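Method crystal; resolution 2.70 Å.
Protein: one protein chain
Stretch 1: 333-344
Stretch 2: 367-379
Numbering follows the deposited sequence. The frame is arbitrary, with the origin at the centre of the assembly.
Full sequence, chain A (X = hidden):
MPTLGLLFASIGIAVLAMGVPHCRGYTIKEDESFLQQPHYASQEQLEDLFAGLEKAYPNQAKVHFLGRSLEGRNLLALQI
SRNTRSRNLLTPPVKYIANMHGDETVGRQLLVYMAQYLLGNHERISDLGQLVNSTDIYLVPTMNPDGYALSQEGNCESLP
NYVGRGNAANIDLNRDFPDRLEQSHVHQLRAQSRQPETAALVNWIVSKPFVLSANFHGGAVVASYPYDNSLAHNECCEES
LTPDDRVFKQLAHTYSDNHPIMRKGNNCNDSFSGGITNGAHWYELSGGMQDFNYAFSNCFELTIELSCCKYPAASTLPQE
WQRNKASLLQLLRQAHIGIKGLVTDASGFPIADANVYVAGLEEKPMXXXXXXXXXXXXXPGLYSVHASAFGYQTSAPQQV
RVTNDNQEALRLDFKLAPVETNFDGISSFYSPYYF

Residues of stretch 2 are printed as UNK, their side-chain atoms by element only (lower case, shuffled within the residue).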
# COMPACT_ATOMS: atom_id res chain seq x y z
N ARG A 333 -7.51 5.82 -5.39
CA ARG A 333 -8.03 5.94 -6.76
C ARG A 333 -6.93 5.91 -7.82
O ARG A 333 -7.20 5.77 -9.01
CB ARG A 333 -8.91 7.17 -6.92
CG ARG A 333 -9.98 7.26 -5.83
CD ARG A 333 -11.19 8.08 -6.23
NE ARG A 333 -12.11 7.33 -7.06
CZ ARG A 333 -13.39 7.04 -6.79
NH1 ARG A 333 -14.06 6.34 -7.69
NH2 ARG A 333 -14.00 7.44 -5.68
N GLN A 334 -5.68 6.04 -7.38
CA GLN A 334 -4.53 5.90 -8.27
C GLN A 334 -4.31 4.44 -8.69
O GLN A 334 -3.61 4.15 -9.66
CB GLN A 334 -3.28 6.47 -7.61
CG GLN A 334 -3.20 7.99 -7.56
CD GLN A 334 -2.96 8.60 -8.94
OE1 GLN A 334 -1.89 8.42 -9.53
NE2 GLN A 334 -3.94 9.32 -9.45
N ALA A 335 -4.92 3.50 -7.97
CA ALA A 335 -4.87 2.12 -8.39
C ALA A 335 -5.71 1.92 -9.65
O ALA A 335 -5.92 0.79 -10.11
CB ALA A 335 -5.34 1.20 -7.28
N HIS A 336 -6.20 3.01 -10.22
CA HIS A 336 -7.04 2.87 -11.40
C HIS A 336 -6.45 3.47 -12.65
O HIS A 336 -7.01 3.31 -13.73
CB HIS A 336 -8.42 3.42 -11.13
CG HIS A 336 -9.15 2.68 -10.05
ND1 HIS A 336 -9.68 1.42 -10.26
CD2 HIS A 336 -9.40 3.00 -8.76
CE1 HIS A 336 -10.26 1.01 -9.14
NE2 HIS A 336 -10.09 1.94 -8.22
N ILE A 337 -5.31 4.12 -12.49
CA ILE A 337 -4.62 4.70 -13.63
C ILE A 337 -4.03 3.63 -14.52
O ILE A 337 -3.94 2.45 -14.15
CB ILE A 337 -3.51 5.68 -13.22
CG1 ILE A 337 -2.39 4.94 -12.49
CG2 ILE A 337 -4.09 6.82 -12.38
CD1 ILE A 337 -1.34 5.86 -11.93
N GLY A 338 -3.63 4.06 -15.71
CA GLY A 338 -3.00 3.17 -16.66
C GLY A 338 -3.98 2.25 -17.35
O GLY A 338 -5.03 2.68 -17.82
N ILE A 339 -3.61 0.97 -17.42
CA ILE A 339 -4.40 -0.01 -18.14
C ILE A 339 -4.53 -1.29 -17.36
O ILE A 339 -3.98 -1.44 -16.26
CB ILE A 339 -3.76 -0.40 -19.49
CG1 ILE A 339 -2.35 -0.93 -19.24
CG2 ILE A 339 -3.81 0.77 -20.47
CD1 ILE A 339 -1.62 -1.44 -20.49
N LYS A 340 -5.27 -2.21 -17.95
CA LYS A 340 -5.50 -3.50 -17.36
C LYS A 340 -6.11 -4.37 -18.43
O LYS A 340 -6.67 -3.84 -19.42
CB LYS A 340 -6.42 -3.40 -16.14
CG LYS A 340 -7.84 -2.92 -16.38
CD LYS A 340 -8.63 -3.05 -15.08
CE LYS A 340 -10.02 -2.49 -15.18
NZ LYS A 340 -10.62 -2.40 -13.82
N GLY A 341 -5.98 -5.68 -18.27
CA GLY A 341 -6.47 -6.60 -19.27
C GLY A 341 -6.18 -8.06 -19.02
O GLY A 341 -5.75 -8.48 -17.94
N LEU A 342 -6.43 -8.86 -20.05
CA LEU A 342 -6.28 -10.29 -19.95
C LEU A 342 -5.33 -10.81 -20.99
O LEU A 342 -5.40 -10.42 -22.16
CB LEU A 342 -7.63 -10.98 -20.14
CG LEU A 342 -8.74 -10.55 -19.19
CD1 LEU A 342 -10.04 -11.17 -19.65
CD2 LEU A 342 -8.43 -10.90 -17.73
N VAL A 343 -4.43 -11.68 -20.56
CA VAL A 343 -3.63 -12.43 -21.49
C VAL A 343 -4.29 -13.79 -21.52
O VAL A 343 -4.41 -14.47 -20.49
CB VAL A 343 -2.16 -12.53 -21.07
CG1 VAL A 343 -1.39 -13.43 -22.02
CG2 VAL A 343 -1.55 -11.14 -20.99
N THR A 344 -4.74 -14.18 -22.70
CA THR A 344 -5.58 -15.34 -22.81
C THR A 344 -5.13 -16.30 -23.91
O THR A 344 -4.35 -15.94 -24.79
CB THR A 344 -7.01 -14.92 -23.10
OG1 THR A 344 -7.89 -16.02 -22.85
CG2 THR A 344 -7.15 -14.47 -24.56
N UNK A 367 3.29 -9.46 -13.96
CA UNK A 367 3.05 -10.89 -14.06
C UNK A 367 1.55 -11.16 -13.90
O UNK A 367 0.96 -10.77 -12.89
c UNK A 367 3.87 -11.62 -12.99
c UNK A 367 3.70 -13.10 -12.94
n UNK A 367 3.30 -14.60 -11.07
n UNK A 367 4.20 -15.77 -9.33
n UNK A 367 3.76 -13.54 -9.05
c UNK A 367 3.75 -14.62 -9.82
c UNK A 367 2.78 -13.45 -11.79
N UNK A 368 0.92 -11.77 -14.89
CA UNK A 368 -0.53 -11.96 -14.80
C UNK A 368 -0.92 -12.89 -13.66
O UNK A 368 -0.15 -13.77 -13.24
c UNK A 368 -0.82 -11.60 -17.29
c UNK A 368 -1.16 -12.50 -16.10
o UNK A 368 -0.69 -13.83 -16.34
N UNK A 369 -2.14 -12.68 -13.17
CA UNK A 369 -2.72 -13.49 -12.11
C UNK A 369 -3.14 -14.86 -12.66
O UNK A 369 -3.02 -15.14 -13.86
c UNK A 369 -3.94 -12.77 -11.54
o UNK A 369 -5.05 -12.90 -12.42
N UNK A 370 -3.64 -15.72 -11.77
CA UNK A 370 -4.13 -17.03 -12.18
C UNK A 370 -5.21 -16.92 -13.25
O UNK A 370 -5.39 -17.82 -14.05
c UNK A 370 -4.64 -17.83 -10.97
c UNK A 370 -4.02 -18.63 -8.63
n UNK A 370 -3.21 -19.62 -6.44
c UNK A 370 -2.82 -18.94 -7.71
c UNK A 370 -3.52 -18.25 -10.02
N UNK A 371 -5.91 -15.79 -13.25
CA UNK A 371 -6.96 -15.55 -14.23
C UNK A 371 -6.42 -14.70 -15.39
O UNK A 371 -7.17 -14.18 -16.20
n UNK A 371 -11.32 -12.51 -10.30
n UNK A 371 -10.86 -14.49 -9.24
c UNK A 371 -8.56 -15.59 -12.22
c UNK A 371 -8.20 -14.92 -13.57
n UNK A 371 -10.54 -14.23 -11.54
c UNK A 371 -10.04 -15.56 -11.84
c UNK A 371 -10.91 -13.76 -10.35
N UNK A 372 -5.11 -14.57 -15.46
CA UNK A 372 -4.47 -13.89 -16.57
C UNK A 372 -4.70 -12.39 -16.56
O UNK A 372 -4.58 -11.73 -17.59
N UNK A 373 -5.01 -11.86 -15.40
CA UNK A 373 -5.23 -10.43 -15.27
C UNK A 373 -3.93 -9.69 -15.00
O UNK A 373 -3.01 -10.23 -14.39
c UNK A 373 -7.09 -11.27 -13.71
o UNK A 373 -7.57 -11.61 -11.38
c UNK A 373 -7.84 -10.95 -12.42
c UNK A 373 -6.19 -10.13 -14.12
o UNK A 373 -8.69 -10.03 -12.46
N UNK A 374 -3.88 -8.44 -15.45
CA UNK A 374 -2.78 -7.55 -15.12
C UNK A 374 -3.32 -6.13 -15.06
O UNK A 374 -4.29 -5.77 -15.74
c UNK A 374 -2.65 -7.48 -18.49
c UNK A 374 -1.67 -7.62 -16.16
c UNK A 374 -2.99 -6.76 -19.64
c UNK A 374 -1.71 -5.50 -17.52
c UNK A 374 -2.04 -4.78 -18.66
c UNK A 374 -2.68 -5.41 -19.71
o UNK A 374 -3.00 -4.69 -20.83
c UNK A 374 -2.01 -6.86 -17.42
N UNK A 375 -2.70 -5.32 -14.21
CA UNK A 375 -2.99 -3.90 -14.14
C UNK A 375 -1.65 -3.22 -14.25
O UNK A 375 -0.75 -3.52 -13.46
c UNK A 375 -6.12 -3.91 -12.46
n UNK A 375 -6.95 -4.92 -12.04
c UNK A 375 -6.55 -7.26 -11.25
c UNK A 375 -4.21 -7.86 -11.21
c UNK A 375 -4.83 -5.67 -11.93
c UNK A 375 -3.83 -6.62 -11.66
c UNK A 375 -4.81 -4.32 -12.42
c UNK A 375 -6.18 -6.01 -11.71
c UNK A 375 -5.55 -8.17 -11.00
c UNK A 375 -3.61 -3.53 -12.79
N UNK A 376 -1.50 -2.32 -15.20
CA UNK A 376 -0.24 -1.60 -15.34
C UNK A 376 -0.48 -0.12 -15.12
O UNK A 376 -1.04 0.59 -15.97
c UNK A 376 2.81 -1.51 -15.99
c UNK A 376 1.70 -1.10 -16.94
c UNK A 376 0.41 -1.87 -16.69
n UNK A 376 5.17 -1.62 -14.40
c UNK A 376 5.12 -0.81 -15.45
n UNK A 376 4.03 -0.74 -16.21
n UNK A 376 6.18 -0.07 -15.74
N UNK A 377 -0.06 0.34 -13.96
CA UNK A 377 -0.25 1.73 -13.60
C UNK A 377 0.59 2.57 -14.54
O UNK A 377 1.76 2.29 -14.76
c UNK A 377 -0.17 1.65 -9.73
c UNK A 377 -0.52 1.13 -11.11
c UNK A 377 0.19 1.97 -12.16
c UNK A 377 -2.03 1.13 -11.33
N UNK A 378 -0.00 3.62 -15.09
CA UNK A 378 0.73 4.46 -16.01
C UNK A 378 0.44 5.95 -15.83
O UNK A 378 -0.66 6.36 -15.50
c UNK A 378 0.47 4.03 -17.47
c UNK A 378 1.07 2.70 -17.97
c UNK A 378 0.51 2.32 -19.32
c UNK A 378 2.59 2.75 -18.04
N UNK A 379 1.48 6.74 -16.02
CA UNK A 379 1.35 8.17 -16.16
C UNK A 379 0.65 8.41 -17.49
O UNK A 379 0.74 7.57 -18.39
c UNK A 379 2.75 10.22 -16.70
c UNK A 379 2.76 8.77 -16.21
o UNK A 379 3.32 8.70 -14.89

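Position 367 has three carbons, a nitrogen, then a carbon carrying two more nitrogens: a guanidinium, so Arg 367. It is exposed, poorly ordered and out of reach of stretch 1. Position 368 has a carbon bearing one oxygen and one carbon, the latter 3.8 Å from Val 343 CG2. This is Thr 368, whose CG2 makes that apolar contact while OG1 bonds elsewhere in the structure.

Position 369 carries one carbon and one oxygen and touches nothing on stretch 1: Ser 369, which opens a type I turn. At 370, four carbons in a row end in nitrogen; this is Lys 370, exposed at the turn. Position 371 again shows three carbons, a nitrogen and a carbon with two nitrogens; its carbonyl O lies 3.8 Å from Leu 342 CD2. It is Arg 371, whose N donates to Ser 369 OG (3.1 Å) and whose partly exposed side chain leads away at its end.

Position 372 has no side-chain atoms: Gly 372. Its positive phi favours glycine, and an ideal CB would clash with Val 343 O at 2.7 Å. Position 373 has three carbons, the third carrying two oxygens: Glu 373. Its end leads away from stretch 1, and its OE2 accepts a hydrogen bond from Ser 369 OG (3.0 Å) and lies 4.0 Å from Arg 371 NE, a long salt bridge of charges only.

Position 374 has one carbon, then a ring of six carbons bearing one oxygen. One ring face covers Gly 341 N, Lys 340 CA lies 4.3 Å from the ring centroid in a CH-pi contact, and Ile 339 CD1 meets the edge. This is Tyr 374, its CE2 3.8 Å from Ile 339 CD1. Gly 341 suits this packing, since an ideal CB there would sit tightly, 3.1 Å from Tyr 374 CE1.

Position 375 has one carbon, then fused five- and six-membered rings holding eight carbons and one nitrogen; a ring carbon lies 3.7 Å from Lys 340 CB. It is Trp 375, packing CD1 there while NE1 bonds elsewhere in the structure. Position 376 has three carbons, a nitrogen, then a carbon carrying two more nitrogens, with CB 3.9 Å from Ile 339 CG1: Arg 376, whose charged end leads away to partners elsewhere in the structure.

Position 377 has four carbons forked at the second, one methyl 3.7 Å from Ile 337 O: Leu 377, by its CD2. Position 378 has the same fork, one methyl 4.3 Å from Ile 339 CG1: Leu 378, by its CD1. Both apolar side chains suit this buried place. Position 379, a carbon bearing one oxygen and one carbon, is Thr 379, pointing away.

The strands run antiparallel. Paired backbone hydrogen bonds join Ile 339 to Arg 376 and Gly 341 to Tyr 374, and Val 343 N donates to Gly 372 O (3.0 Å). Side chains then cover this ladder: Ile 339 and Tyr 374 on one face, Lys 340 and Trp 375 on the other.

Stretch 2 (367-379) RTSKRGEYWRLLT
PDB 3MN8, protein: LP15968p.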